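Local coordinates for putative outer membrane protein (LpxR) (Salmonella typhimurium, PDB 3FID) that is an outer-membrane lipid A deacylase that modifies lipopolysaccharide, built as an antiparallel beta barrel carrying bound zinc ions, at residues 67-81 and 127-139. Numbering follows the deposited sequence.
Sequences KRKPEAVKGDRAFSA and AEKYPAWQDQIEN
Phe-79 is wedged among Tyr-130, Ala-132 and Trp-133 and gives this contact between the connections that lead into strands 80-94 and 140-157 an aromatic centre. With CG anti to its own carbonyl carbon (chi1 -80°), the Phe-79 ring lies over the five-membered ring of Trp-133, their centroids 4.2 Å apart and their planes inclined at 31°, neither stacked nor edge-to-face. Phe-79 CB sits over the face of the six-membered ring, 3.7 Å from its centroid, and Phe-79 CD1 comes 3.4 Å from Trp-133 CE2. At the far end CZ touches CB and CD1 of Tyr-130, the two rings nearly parallel but slid apart, while CD2 meets the methyl of Ala-132. Gln-118 of helix 114-125 takes the Trp-133 NE1 hydrogen bond.

The Tyr-130 ring carries Lys-67 CB over one face in a CH-pi contact, and Arg-68 NH1 approaches its edge at 3.8 Å from CE2. Arg-68 NH2 goes through one water to Glu-128 O, and NH1 reaches Lys-129 O through a weak bond to a second water. Another water bridges the carbonyls of Lys-67 and Lys-69 to Ala-132 N.

Polar grips hold the remaining length. Gln-134 NE2 donates to Pro-70 O (2.9 Å), tilted from the carbonyl plane. Ala-72 N donates to the anti lone pair of Asp-135 OD2 (2.9 Å), an oxygen that also bonds Thr-241 OG1, while Gln-240 N holds OD1; together these bonds fix the carboxylate's rotation. Ile-137 N donates to Phe-79 O (3.0 Å).

Lys-67 also lies beside Asp-10 and Thr-34, which bind a zinc ion. The arrangement is an aromatic cluster of Phe-79, Tyr-130 and Trp-133 around the 3-10 turn 131-134, packing two strand connections together at one end of the LpxR beta barrel.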
ATOM      1  N   LYS A  67     -20.109   2.898  -9.365  1.00 16.77           N
ATOM      2  CA  LYS A  67     -19.498   4.185  -8.974  1.00 18.31           C
ATOM      3  C   LYS A  67     -20.464   5.366  -9.120  1.00 19.35           C
ATOM      4  O   LYS A  67     -20.353   6.376  -8.399  1.00 20.14           O
ATOM      5  CB  LYS A  67     -18.253   4.466  -9.823  1.00 18.01           C
ATOM      6  CG  LYS A  67     -17.009   3.715  -9.394  1.00 18.55           C
ATOM      7  CD  LYS A  67     -15.822   4.175 -10.235  1.00 21.36           C
ATOM      8  CE  LYS A  67     -14.517   3.478  -9.847  1.00 26.47           C
ATOM      9  NZ  LYS A  67     -13.447   3.774 -10.870  1.00 28.12           N
ATOM     10  N   ARG A  68     -21.405   5.237 -10.059  1.00 19.87           N
ATOM     11  CA  ARG A  68     -22.336   6.319 -10.367  1.00 20.84           C
ATOM     12  C   ARG A  68     -23.709   6.209  -9.703  1.00 21.07           C
ATOM     13  O   ARG A  68     -24.561   7.090  -9.906  1.00 20.98           O
ATOM     14  CB  ARG A  68     -22.502   6.463 -11.881  1.00 21.37           C
ATOM     15  CG  ARG A  68     -21.214   6.819 -12.602  1.00 25.13           C
ATOM     16  CD  ARG A  68     -21.501   7.451 -13.960  1.00 30.89           C
ATOM     17  NE  ARG A  68     -20.278   7.986 -14.573  1.00 36.22           N
ATOM     18  CZ  ARG A  68     -19.662   9.126 -14.222  1.00 38.27           C
ATOM     19  NH1 ARG A  68     -20.133   9.906 -13.244  1.00 37.08           N
ATOM     20  NH2 ARG A  68     -18.560   9.492 -14.869  1.00 38.86           N
ATOM     21  N   LYS A  69     -23.930   5.163  -8.906  1.00 20.39           N
ATOM     22  CA  LYS A  69     -25.233   4.978  -8.238  1.00 21.04           C
ATOM     23  C   LYS A  69     -25.386   5.892  -7.007  1.00 21.54           C
ATOM     24  O   LYS A  69     -24.386   6.305  -6.421  1.00 20.68           O
ATOM     25  CB  LYS A  69     -25.466   3.484  -7.920  1.00 20.31           C
ATOM     26  CG  LYS A  69     -25.640   2.687  -9.211  1.00 21.49           C
ATOM     27  CD  LYS A  69     -25.553   1.197  -9.049  1.00 25.03           C
ATOM     28  CE  LYS A  69     -25.882   0.512 -10.389  1.00 28.04           C
ATOM     29  NZ  LYS A  69     -25.362  -0.898 -10.481  1.00 27.70           N
ATOM     30  N   PRO A  70     -26.642   6.221  -6.620  1.00 22.34           N
ATOM     31  CA  PRO A  70     -26.847   7.200  -5.551  1.00 22.21           C
ATOM     32  C   PRO A  70     -26.393   6.707  -4.189  1.00 21.74           C
ATOM     33  O   PRO A  70     -26.035   7.527  -3.341  1.00 22.03           O
ATOM     34  CB  PRO A  70     -28.380   7.414  -5.523  1.00 23.19           C
ATOM     35  CG  PRO A  70     -28.923   6.750  -6.699  1.00 23.35           C
ATOM     36  CD  PRO A  70     -27.920   5.742  -7.194  1.00 23.15           C
ATOM     37  N   GLU A  71     -26.446   5.390  -3.966  1.00 20.52           N
ATOM     38  CA  GLU A  71     -26.044   4.803  -2.674  1.00 20.19           C
ATOM     39  C   GLU A  71     -25.151   3.584  -2.882  1.00 18.61           C
ATOM     40  O   GLU A  71     -24.940   3.142  -4.018  1.00 17.48           O
ATOM     41  CB  GLU A  71     -27.276   4.409  -1.853  1.00 21.33           C
ATOM     42  CG  GLU A  71     -28.171   5.583  -1.542  1.00 26.09           C
ATOM     43  CD  GLU A  71     -29.500   5.170  -0.982  1.00 32.68           C
ATOM     44  OE1 GLU A  71     -29.872   5.714   0.088  1.00 36.37           O
ATOM     45  OE2 GLU A  71     -30.160   4.301  -1.609  1.00 36.27           O
ATOM     46  N   ALA A  72     -24.628   3.052  -1.781  1.00 17.72           N
ATOM     47  CA  ALA A  72     -23.849   1.819  -1.835  1.00 17.56           C
ATOM     48  C   ALA A  72     -24.703   0.718  -2.451  1.00 17.85           C
ATOM     49  O   ALA A  72     -25.936   0.776  -2.388  1.00 18.10           O
ATOM     50  CB  ALA A  72     -23.367   1.421  -0.452  1.00 16.23           C
ATOM     51  N   VAL A  73     -24.040  -0.261  -3.060  1.00 17.87           N
ATOM     52  CA  VAL A  73     -24.697  -1.388  -3.732  1.00 17.93           C
ATOM     53  C   VAL A  73     -24.346  -2.658  -2.938  1.00 17.89           C
ATOM     54  O   VAL A  73     -23.165  -2.973  -2.724  1.00 17.04           O
ATOM     55  CB  VAL A  73     -24.208  -1.520  -5.215  1.00 17.70           C
ATOM     56  CG1 VAL A  73     -24.687  -2.806  -5.854  1.00 18.26           C
ATOM     57  CG2 VAL A  73     -24.687  -0.339  -6.053  1.00 18.65           C
ATOM     58  N   LYS A  74     -25.358  -3.394  -2.497  1.00 17.86           N
ATOM     59  CA  LYS A  74     -25.102  -4.679  -1.845  1.00 17.35           C
ATOM     60  C   LYS A  74     -24.312  -5.546  -2.812  1.00 17.22           C
ATOM     61  O   LYS A  74     -24.646  -5.609  -3.990  1.00 16.63           O
ATOM     62  CB  LYS A  74     -26.408  -5.383  -1.488  1.00 18.75           C
ATOM     63  CG  LYS A  74     -26.230  -6.559  -0.529  1.00 19.50           C
ATOM     64  CD  LYS A  74     -25.969  -6.053   0.889  1.00 24.53           C
ATOM     65  CE  LYS A  74     -25.837  -7.216   1.921  1.00 23.39           C
ATOM     66  NZ  LYS A  74     -26.044  -6.776   3.368  1.00 25.16           N
ATOM     67  N   GLY A  75     -23.255  -6.201  -2.334  1.00 16.09           N
ATOM     68  CA  GLY A  75     -22.395  -6.963  -3.261  1.00 15.81           C
ATOM     69  C   GLY A  75     -21.137  -6.257  -3.750  1.00 15.10           C
ATOM     70  O   GLY A  75     -20.282  -6.879  -4.391  1.00 15.07           O
ATOM     71  N   ASP A  76     -20.992  -4.968  -3.447  1.00 14.46           N
ATOM     72  CA  ASP A  76     -19.760  -4.236  -3.823  1.00 13.80           C
ATOM     73  C   ASP A  76     -19.355  -3.390  -2.625  1.00 13.77           C
ATOM     74  O   ASP A  76     -20.180  -3.093  -1.739  1.00 13.28           O
ATOM     75  CB  ASP A  76     -19.987  -3.349  -5.072  1.00 12.96           C
ATOM     76  CG  ASP A  76     -18.679  -2.938  -5.794  1.00 13.79           C
ATOM     77  OD1 ASP A  76     -17.546  -3.213  -5.314  1.00 13.18           O
ATOM     78  OD2 ASP A  76     -18.799  -2.297  -6.865  1.00 13.43           O
ATOM     79  N   ARG A  77     -18.079  -3.025  -2.551  1.00 14.07           N
ATOM     80  CA  ARG A  77     -17.665  -2.180  -1.444  1.00 14.29           C
ATOM     81  C   ARG A  77     -18.320  -0.804  -1.549  1.00 13.78           C
ATOM     82  O   ARG A  77     -18.561  -0.281  -2.642  1.00 14.07           O
ATOM     83  CB  ARG A  77     -16.120  -2.095  -1.315  1.00 15.72           C
ATOM     84  CG  ARG A  77     -15.422  -1.413  -2.435  1.00 17.56           C
ATOM     85  CD  ARG A  77     -13.961  -1.920  -2.559  1.00 22.00           C
ATOM     86  NE  ARG A  77     -13.221  -1.777  -1.331  1.00 19.68           N
ATOM     87  CZ  ARG A  77     -12.193  -2.538  -0.957  1.00 18.83           C
ATOM     88  NH1 ARG A  77     -11.785  -3.580  -1.688  1.00 21.17           N
ATOM     89  NH2 ARG A  77     -11.619  -2.296   0.204  1.00 18.05           N
ATOM     90  N   ALA A  78     -18.635  -0.235  -0.391  1.00 12.77           N
ATOM     91  CA  ALA A  78     -19.069   1.146  -0.297  1.00 12.21           C
ATOM     92  C   ALA A  78     -17.864   2.069  -0.510  1.00 12.65           C
ATOM     93  O   ALA A  78     -16.725   1.639  -0.295  1.00 12.37           O
ATOM     94  CB  ALA A  78     -19.624   1.387   1.099  1.00 12.49           C
ATOM     95  N   PHE A  79     -18.112   3.335  -0.864  1.00 11.38           N
ATOM     96  CA  PHE A  79     -17.070   4.365  -0.752  1.00 11.47           C
ATOM     97  C   PHE A  79     -16.553   4.425   0.708  1.00 11.10           C
ATOM     98  O   PHE A  79     -17.331   4.350   1.676  1.00 11.50           O
ATOM     99  CB  PHE A  79     -17.579   5.739  -1.225  1.00 11.12           C
ATOM    100  CG  PHE A  79     -17.586   5.912  -2.735  1.00 11.76           C
ATOM    101  CD1 PHE A  79     -16.399   6.178  -3.435  1.00 11.98           C
ATOM    102  CD2 PHE A  79     -18.772   5.821  -3.452  1.00 11.98           C
ATOM    103  CE1 PHE A  79     -16.404   6.329  -4.840  1.00 12.94           C
ATOM    104  CE2 PHE A  79     -18.814   5.981  -4.861  1.00 13.25           C
ATOM    105  CZ  PHE A  79     -17.645   6.232  -5.564  1.00 12.01           C
ATOM    106  N   SER A  80     -15.239   4.539   0.871  1.00 10.78           N
ATOM    107  CA  SER A  80     -14.643   4.777   2.192  1.00 10.90           C
ATOM    108  C   SER A  80     -13.264   5.440   2.064  1.00 10.46           C
ATOM    109  O   SER A  80     -12.677   5.474   0.995  1.00 10.05           O
ATOM    110  CB  SER A  80     -14.530   3.477   3.025  1.00 11.28           C
ATOM    111  OG  SER A  80     -13.556   2.594   2.467  1.00 12.48           O
ATOM    112  N   ALA A  81     -12.763   5.978   3.164  1.00 10.24           N
ATOM    113  CA  ALA A  81     -11.367   6.423   3.192  1.00 10.42           C
ATOM    114  C   ALA A  81     -10.734   6.164   4.550  1.00 10.90           C
ATOM    115  O   ALA A  81     -11.416   6.091   5.578  1.00 11.15           O
ATOM    116  CB  ALA A  81     -11.238   7.915   2.783  1.00 10.20           C
ATOM    117  N   ALA A 127     -14.481  16.287 -14.110  1.00 32.20           N
ATOM    118  CA  ALA A 127     -15.259  15.053 -13.962  1.00 32.26           C
ATOM    119  C   ALA A 127     -16.467  15.290 -13.054  1.00 32.08           C
ATOM    120  O   ALA A 127     -16.478  16.229 -12.262  1.00 31.49           O
ATOM    121  CB  ALA A 127     -14.382  13.942 -13.409  1.00 32.76           C
ATOM    122  N   GLU A 128     -17.506  14.460 -13.174  1.00 31.93           N
ATOM    123  CA  GLU A 128     -18.641  14.581 -12.250  1.00 31.62           C
ATOM    124  C   GLU A 128     -18.320  13.872 -10.939  1.00 29.98           C
ATOM    125  O   GLU A 128     -17.555  12.910 -10.908  1.00 30.60           O
ATOM    126  CB  GLU A 128     -19.960  14.057 -12.861  1.00 32.80           C
ATOM    127  CG  GLU A 128     -20.347  14.649 -14.241  1.00 36.49           C
ATOM    128  CD  GLU A 128     -20.085  16.155 -14.360  1.00 42.41           C
ATOM    129  OE1 GLU A 128     -20.678  16.931 -13.571  1.00 45.26           O
ATOM    130  OE2 GLU A 128     -19.288  16.564 -15.246  1.00 45.43           O
ATOM    131  N   LYS A 129     -18.896  14.356  -9.855  1.00 28.26           N
ATOM    132  CA  LYS A 129     -18.681  13.727  -8.571  1.00 26.87           C
ATOM    133  C   LYS A 129     -19.563  12.480  -8.437  1.00 24.41           C
ATOM    134  O   LYS A 129     -20.568  12.342  -9.147  1.00 23.81           O
ATOM    135  CB  LYS A 129     -18.861  14.717  -7.422  1.00 26.81           C
ATOM    136  CG  LYS A 129     -20.246  15.311  -7.233  1.00 29.63           C
ATOM    137  CD  LYS A 129     -20.236  16.312  -6.055  1.00 29.72           C
ATOM    138  CE  LYS A 129     -21.192  17.487  -6.286  1.00 33.67           C
ATOM    139  NZ  LYS A 129     -21.407  18.337  -5.047  1.00 34.60           N
ATOM    140  N   TYR A 130     -19.160  11.574  -7.556  1.00 20.98           N
ATOM    141  CA  TYR A 130     -19.877  10.325  -7.326  1.00 19.09           C
ATOM    142  C   TYR A 130     -20.766  10.507  -6.104  1.00 17.80           C
ATOM    143  O   TYR A 130     -20.263  10.705  -4.990  1.00 17.52           O
ATOM    144  CB  TYR A 130     -18.907   9.168  -7.105  1.00 18.53           C
ATOM    145  CG  TYR A 130     -18.039   8.809  -8.286  1.00 18.27           C
ATOM    146  CD1 TYR A 130     -16.699   8.473  -8.091  1.00 19.69           C
ATOM    147  CD2 TYR A 130     -18.546   8.760  -9.589  1.00 17.55           C
ATOM    148  CE1 TYR A 130     -15.872   8.109  -9.163  1.00 18.83           C
ATOM    149  CE2 TYR A 130     -17.721   8.397 -10.667  1.00 19.97           C
ATOM    150  CZ  TYR A 130     -16.388   8.083 -10.440  1.00 19.88           C
ATOM    151  OH  TYR A 130     -15.532   7.737 -11.483  1.00 21.63           O
ATOM    152  N   PRO A 131     -22.104  10.466  -6.312  1.00 17.34           N
ATOM    153  CA  PRO A 131     -23.046  10.762  -5.222  1.00 16.46           C
ATOM    154  C   PRO A 131     -23.039   9.773  -4.050  1.00 15.27           C
ATOM    155  O   PRO A 131     -23.413  10.153  -2.952  1.00 15.54           O
ATOM    156  CB  PRO A 131     -24.420  10.796  -5.934  1.00 16.22           C
ATOM    157  CG  PRO A 131     -24.217   9.929  -7.162  1.00 17.68           C
ATOM    158  CD  PRO A 131     -22.796  10.201  -7.598  1.00 16.77           C
ATOM    159  N   ALA A 132     -22.602   8.532  -4.271  1.00 14.92           N
ATOM    160  CA  ALA A 132     -22.656   7.501  -3.202  1.00 13.82           C
ATOM    161  C   ALA A 132     -21.688   7.742  -2.055  1.00 13.53           C
ATOM    162  O   ALA A 132     -21.663   6.982  -1.092  1.00 12.63           O
ATOM    163  CB  ALA A 132     -22.518   6.074  -3.769  1.00 14.97           C
ATOM    164  N   TRP A 133     -20.895   8.815  -2.143  1.00 13.02           N
ATOM    165  CA  TRP A 133     -20.138   9.276  -0.986  1.00 13.24           C
ATOM    166  C   TRP A 133     -21.069   9.614   0.195  1.00 13.43           C
ATOM    167  O   TRP A 133     -20.657   9.543   1.325  1.00 13.51           O
ATOM    168  CB  TRP A 133     -19.240  10.471  -1.355  1.00 12.13           C
ATOM    169  CG  TRP A 133     -17.907  10.059  -1.899  1.00 11.55           C
ATOM    170  CD1 TRP A 133     -17.438  10.229  -3.185  1.00 11.54           C
ATOM    171  CD2 TRP A 133     -16.845   9.432  -1.163  1.00 11.22           C
ATOM    172  NE1 TRP A 133     -16.152   9.732  -3.288  1.00 11.37           N
ATOM    173  CE2 TRP A 133     -15.762   9.239  -2.067  1.00 10.89           C
ATOM    174  CE3 TRP A 133     -16.700   9.031   0.171  1.00  9.91           C
ATOM    175  CZ2 TRP A 133     -14.539   8.641  -1.677  1.00 11.79           C
ATOM    176  CZ3 TRP A 133     -15.491   8.426   0.563  1.00 12.80           C
ATOM    177  CH2 TRP A 133     -14.426   8.224  -0.377  1.00 10.00           C
ATOM    178  N   GLN A 134     -22.337   9.956  -0.079  1.00 15.13           N
ATOM    179  CA  GLN A 134     -23.331  10.216   0.979  1.00 16.15           C
ATOM    180  C   GLN A 134     -23.610   8.949   1.778  1.00 15.09           C
ATOM    181  O   GLN A 134     -24.024   9.020   2.930  1.00 14.40           O
ATOM    182  CB  GLN A 134     -24.661  10.800   0.393  1.00 16.51           C
ATOM    183  CG  GLN A 134     -25.421   9.883  -0.555  1.00 18.62           C
ATOM    184  CD  GLN A 134     -26.639  10.545  -1.251  1.00 20.61           C
ATOM    185  OE1 GLN A 134     -27.332  11.397  -0.664  1.00 25.42           O
ATOM    186  NE2 GLN A 134     -26.910  10.135  -2.493  1.00 26.59           N
ATOM    187  N   ASP A 135     -23.412   7.795   1.140  1.00 14.14           N
ATOM    188  CA  ASP A 135     -23.644   6.500   1.785  1.00 14.53           C
ATOM    189  C   ASP A 135     -22.316   5.778   2.108  1.00 14.67           C
ATOM    190  O   ASP A 135     -22.251   4.545   2.142  1.00 14.44           O
ATOM    191  CB  ASP A 135     -24.584   5.650   0.890  1.00 14.68           C
ATOM    192  CG  ASP A 135     -25.221   4.494   1.633  1.00 14.66           C
ATOM    193  OD1 ASP A 135     -25.393   4.587   2.869  1.00 16.45           O
ATOM    194  OD2 ASP A 135     -25.573   3.501   0.959  1.00 17.72           O
ATOM    195  N   GLN A 136     -21.244   6.555   2.335  1.00 13.94           N
ATOM    196  CA  GLN A 136     -19.929   5.981   2.688  1.00 12.54           C
ATOM    197  C   GLN A 136     -19.933   5.229   4.021  1.00 12.86           C
ATOM    198  O   GLN A 136     -20.874   5.358   4.805  1.00 13.24           O
ATOM    199  CB  GLN A 136     -18.839   7.075   2.660  1.00 11.76           C
ATOM    200  CG  GLN A 136     -18.896   8.148   3.780  1.00 11.34           C
ATOM    201  CD  GLN A 136     -17.751   9.139   3.635  1.00 12.52           C
ATOM    202  OE1 GLN A 136     -16.597   8.751   3.687  1.00 12.61           O
ATOM    203  NE2 GLN A 136     -18.073  10.420   3.428  1.00 10.72           N
ATOM    204  N   ILE A 137     -18.884   4.434   4.272  1.00 12.32           N
ATOM    205  CA  ILE A 137     -18.688   3.791   5.572  1.00 12.58           C
ATOM    206  C   ILE A 137     -18.599   4.825   6.699  1.00 12.96           C
ATOM    207  O   ILE A 137     -17.893   5.815   6.582  1.00 12.58           O
ATOM    208  CB  ILE A 137     -17.437   2.839   5.585  1.00 12.42           C
ATOM    209  CG1 ILE A 137     -17.561   1.761   4.476  1.00 12.24           C
ATOM    210  CG2 ILE A 137     -17.235   2.196   6.959  1.00 10.23           C
ATOM    211  CD1 ILE A 137     -18.770   0.782   4.610  1.00 16.96           C
ATOM    212  N   GLU A 138     -19.324   4.577   7.786  1.00 12.62           N
ATOM    213  CA  GLU A 138     -19.374   5.492   8.938  1.00 13.78           C
ATOM    214  C   GLU A 138     -18.103   5.459   9.795  1.00 14.42           C
ATOM    215  O   GLU A 138     -17.350   4.467   9.766  1.00 14.53           O
ATOM    216  CB  GLU A 138     -20.562   5.128   9.815  1.00 12.48           C
ATOM    217  CG  GLU A 138     -20.348   3.883  10.661  1.00 13.64           C
ATOM    218  CD  GLU A 138     -21.613   3.477  11.440  1.00 15.56           C
ATOM    219  OE1 GLU A 138     -21.626   2.374  12.012  1.00 17.57           O
ATOM    220  OE2 GLU A 138     -22.586   4.246  11.449  1.00 18.35           O
ATOM    221  N   ASN A 139     -17.898   6.515  10.589  1.00 15.30           N
ATOM    222  CA  ASN A 139     -16.664   6.711  11.363  1.00 15.36           C
ATOM    223  C   ASN A 139     -16.355   5.576  12.334  1.00 15.97           C
ATOM    224  O   ASN A 139     -17.241   5.109  13.066  1.00 15.28           O
ATOM    225  CB  ASN A 139     -16.697   8.025  12.156  1.00 16.27           C
ATOM    226  CG  ASN A 139     -16.534   9.262  11.282  1.00 17.59           C
ATOM    227  OD1 ASN A 139     -15.704   9.294  10.377  1.00 16.76           O
ATOM    228  ND2 ASN A 139     -17.333  10.306  11.564  1.00 20.18           N
TER
HETATM  229  O   HOH W   1     -22.014   7.271  -6.746  1.00 19.80           O
HETATM  230  O   HOH W   2     -13.401   6.732 -10.945  1.00 29.86           O
HETATM  231  O   HOH W   3     -21.486  10.265 -10.907  1.00 28.36           O
HETATM  232  O   HOH W   4     -17.355  11.215 -13.007  1.00 44.32           O
HETATM  233  O   HOH W   5     -20.940   4.312  -0.618  1.00 13.07           O